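Local coordinates for intestinal fatty acid binding protein (Rattus norvegicus, PDB 1ICM) that binds long-chain fatty acids such as myristate and oleate inside a beta-barrel and probably carries them through the cytosol of intestinal cells, at residues L30-L38 with V49-N57. Sequence-based numbering, arbitrary orientation.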
# COMPACT_ATOMS: atom_id res chain seq x y z
N LEU A 30 8.08 -14.46 3.28
CA LEU A 30 8.99 -13.48 2.71
C LEU A 30 8.35 -12.08 2.68
O LEU A 30 9.05 -11.10 2.90
CB LEU A 30 9.43 -13.78 1.25
CG LEU A 30 10.08 -15.17 1.04
CD1 LEU A 30 10.40 -15.46 -0.45
CD2 LEU A 30 11.29 -15.37 1.94
N GLY A 31 7.04 -12.02 2.39
CA GLY A 31 6.28 -10.77 2.30
C GLY A 31 6.27 -10.01 3.61
O GLY A 31 6.36 -8.78 3.66
N ALA A 32 6.20 -10.76 4.70
CA ALA A 32 6.16 -10.17 6.00
C ALA A 32 7.47 -9.61 6.53
O ALA A 32 7.48 -8.99 7.60
CB ALA A 32 5.68 -11.18 7.04
N HIS A 33 8.56 -9.86 5.80
CA HIS A 33 9.86 -9.38 6.13
C HIS A 33 10.45 -8.83 4.83
O HIS A 33 11.58 -9.15 4.42
CB HIS A 33 10.73 -10.56 6.55
CG HIS A 33 10.46 -11.06 7.91
ND1 HIS A 33 9.62 -12.14 8.13
CD2 HIS A 33 10.97 -10.62 9.09
CE1 HIS A 33 9.64 -12.34 9.44
NE2 HIS A 33 10.43 -11.46 10.04
N ASP A 34 9.68 -7.97 4.15
CA ASP A 34 10.14 -7.41 2.89
C ASP A 34 11.01 -6.13 2.93
O ASP A 34 11.44 -5.71 1.84
CB ASP A 34 8.91 -7.19 2.00
CG ASP A 34 7.94 -6.13 2.48
OD1 ASP A 34 8.17 -5.65 3.68
OD2 ASP A 34 7.01 -5.75 1.79
N ASN A 35 11.25 -5.62 4.14
CA ASN A 35 12.07 -4.40 4.33
C ASN A 35 11.54 -3.26 3.49
O ASN A 35 12.32 -2.49 2.95
CB ASN A 35 13.59 -4.56 4.02
CG ASN A 35 14.22 -5.51 5.02
OD1 ASN A 35 14.26 -5.21 6.23
ND2 ASN A 35 14.67 -6.67 4.52
N LEU A 36 10.23 -3.15 3.36
CA LEU A 36 9.69 -2.08 2.49
C LEU A 36 9.97 -0.68 3.07
O LEU A 36 9.82 -0.42 4.26
CB LEU A 36 8.15 -2.32 2.46
CG LEU A 36 7.37 -1.30 1.65
CD1 LEU A 36 7.77 -1.25 0.17
CD2 LEU A 36 5.86 -1.58 1.89
N LYS A 37 10.34 0.17 2.16
CA LYS A 37 10.65 1.57 2.41
C LYS A 37 9.95 2.38 1.32
O LYS A 37 9.94 2.06 0.11
CB LYS A 37 12.16 1.67 2.21
CG LYS A 37 12.70 3.08 2.25
CD LYS A 37 14.19 3.02 2.51
CE LYS A 37 15.00 3.92 1.60
NZ LYS A 37 16.41 4.08 2.01
N LEU A 38 9.32 3.48 1.77
CA LEU A 38 8.63 4.33 0.81
C LEU A 38 9.17 5.75 0.92
O LEU A 38 9.36 6.29 2.03
CB LEU A 38 7.14 4.44 1.24
CG LEU A 38 6.35 3.12 1.28
CD1 LEU A 38 4.96 3.39 1.83
CD2 LEU A 38 6.22 2.61 -0.16
N VAL A 49 5.65 8.03 -5.34
CA VAL A 49 5.99 7.09 -4.28
C VAL A 49 7.05 6.14 -4.82
O VAL A 49 6.86 5.41 -5.80
CB VAL A 49 4.84 6.24 -3.74
CG1 VAL A 49 5.30 5.39 -2.56
CG2 VAL A 49 3.63 7.08 -3.33
N LYS A 50 8.19 6.19 -4.19
CA LYS A 50 9.27 5.32 -4.61
C LYS A 50 9.18 4.18 -3.63
O LYS A 50 9.35 4.35 -2.42
CB LYS A 50 10.61 6.00 -4.45
CG LYS A 50 10.88 6.80 -5.71
CD LYS A 50 11.93 7.85 -5.48
CE LYS A 50 12.17 8.56 -6.80
NZ LYS A 50 12.44 7.57 -7.85
N GLU A 51 8.89 3.02 -4.20
CA GLU A 51 8.74 1.84 -3.39
C GLU A 51 10.00 1.02 -3.53
O GLU A 51 10.44 0.75 -4.67
CB GLU A 51 7.49 1.12 -3.95
CG GLU A 51 7.22 -0.26 -3.30
CD GLU A 51 6.04 -0.93 -3.96
OE1 GLU A 51 5.03 -0.33 -4.31
OE2 GLU A 51 6.21 -2.22 -4.11
N SER A 52 10.56 0.63 -2.39
CA SER A 52 11.79 -0.16 -2.43
C SER A 52 11.65 -1.30 -1.44
O SER A 52 11.30 -1.10 -0.26
CB SER A 52 12.96 0.75 -2.09
OG SER A 52 14.17 0.04 -2.00
N SER A 53 11.89 -2.53 -1.93
CA SER A 53 11.76 -3.67 -1.02
C SER A 53 12.68 -4.79 -1.46
O SER A 53 13.34 -4.65 -2.49
CB SER A 53 10.33 -4.22 -0.98
OG SER A 53 10.03 -4.83 -2.23
N ASN A 54 12.64 -5.91 -0.71
CA ASN A 54 13.47 -7.05 -1.10
C ASN A 54 13.06 -7.58 -2.46
O ASN A 54 13.87 -8.18 -3.16
CB ASN A 54 13.49 -8.21 -0.10
CG ASN A 54 14.13 -7.93 1.23
OD1 ASN A 54 15.02 -7.08 1.33
ND2 ASN A 54 13.66 -8.63 2.27
N PHE A 55 11.80 -7.34 -2.85
CA PHE A 55 11.26 -7.79 -4.13
C PHE A 55 11.57 -6.93 -5.34
O PHE A 55 11.82 -7.42 -6.44
CB PHE A 55 9.72 -7.91 -4.08
CG PHE A 55 9.20 -8.85 -3.03
CD1 PHE A 55 9.26 -10.23 -3.23
CD2 PHE A 55 8.65 -8.41 -1.83
CE1 PHE A 55 8.79 -11.14 -2.29
CE2 PHE A 55 8.18 -9.31 -0.86
CZ PHE A 55 8.25 -10.68 -1.09
N ARG A 56 11.56 -5.62 -5.17
CA ARG A 56 11.79 -4.77 -6.32
C ARG A 56 11.95 -3.31 -5.89
O ARG A 56 11.84 -2.96 -4.71
CB ARG A 56 10.57 -4.80 -7.26
CG ARG A 56 9.25 -4.59 -6.51
CD ARG A 56 8.01 -4.48 -7.37
NE ARG A 56 6.82 -4.03 -6.61
CZ ARG A 56 5.58 -3.95 -7.12
NH1 ARG A 56 5.34 -4.30 -8.38
NH2 ARG A 56 4.56 -3.53 -6.36
N ASN A 57 12.13 -2.49 -6.88
CA ASN A 57 12.31 -1.06 -6.67
C ASN A 57 11.63 -0.38 -7.83
O ASN A 57 12.11 -0.42 -8.95
CB ASN A 57 13.80 -0.67 -6.68
CG ASN A 57 14.47 -1.19 -5.43
OD1 ASN A 57 15.09 -2.27 -5.43
ND2 ASN A 57 14.37 -0.43 -4.36
O HOH W 1 11.55 -10.58 1.41
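Leu-30 meets the ring of Phe-55 through its CB, 4.1 Å from CZ, while the backbone N of Gly-31 lies at the ring edge, in its plane. A water bridges the carbonyl oxygen of Leu-30 to ND2 of Asn-54. Asp-34 touches the same ring obliquely, its CB 3.6 Å from Phe-55 CE2, and its carbonyl oxygen accepts a 2.8 Å bond from Asn-54 N. With CG lodged between backbone N and carbonyl carbon (chi1 67°), its carboxylate closes an Asx turn, OD1 taking the N-H of Leu-36 from above the carboxylate plane, and also forms a salt bridge with Arg-126. Asn-35 ND2 donates to Asn-54 OD1 at 3.2 Å, the two amide planes 70° apart. These contacts join helix 25-31, the second of the helix-turn-helix lid, and the linker that follows it to the turn after strand 46-52, the portal region of the fatty-acid-binding-protein barrel. Leu-36 brings CD1 to 3.7 Å from CG of Glu-51, whose carboxylate is held at both ends, OE2 in a salt bridge with NE and NH2 of Arg-56, both on one face of its plane, and OE1 by the Tyr-70 hydroxyl. Lys-37 then pairs with Ser-52 in antiparallel fashion through two backbone bonds. Leu-38 CD2 packs 3.8 Å from CG1 of Val-49, a residue that touches the bound myristate.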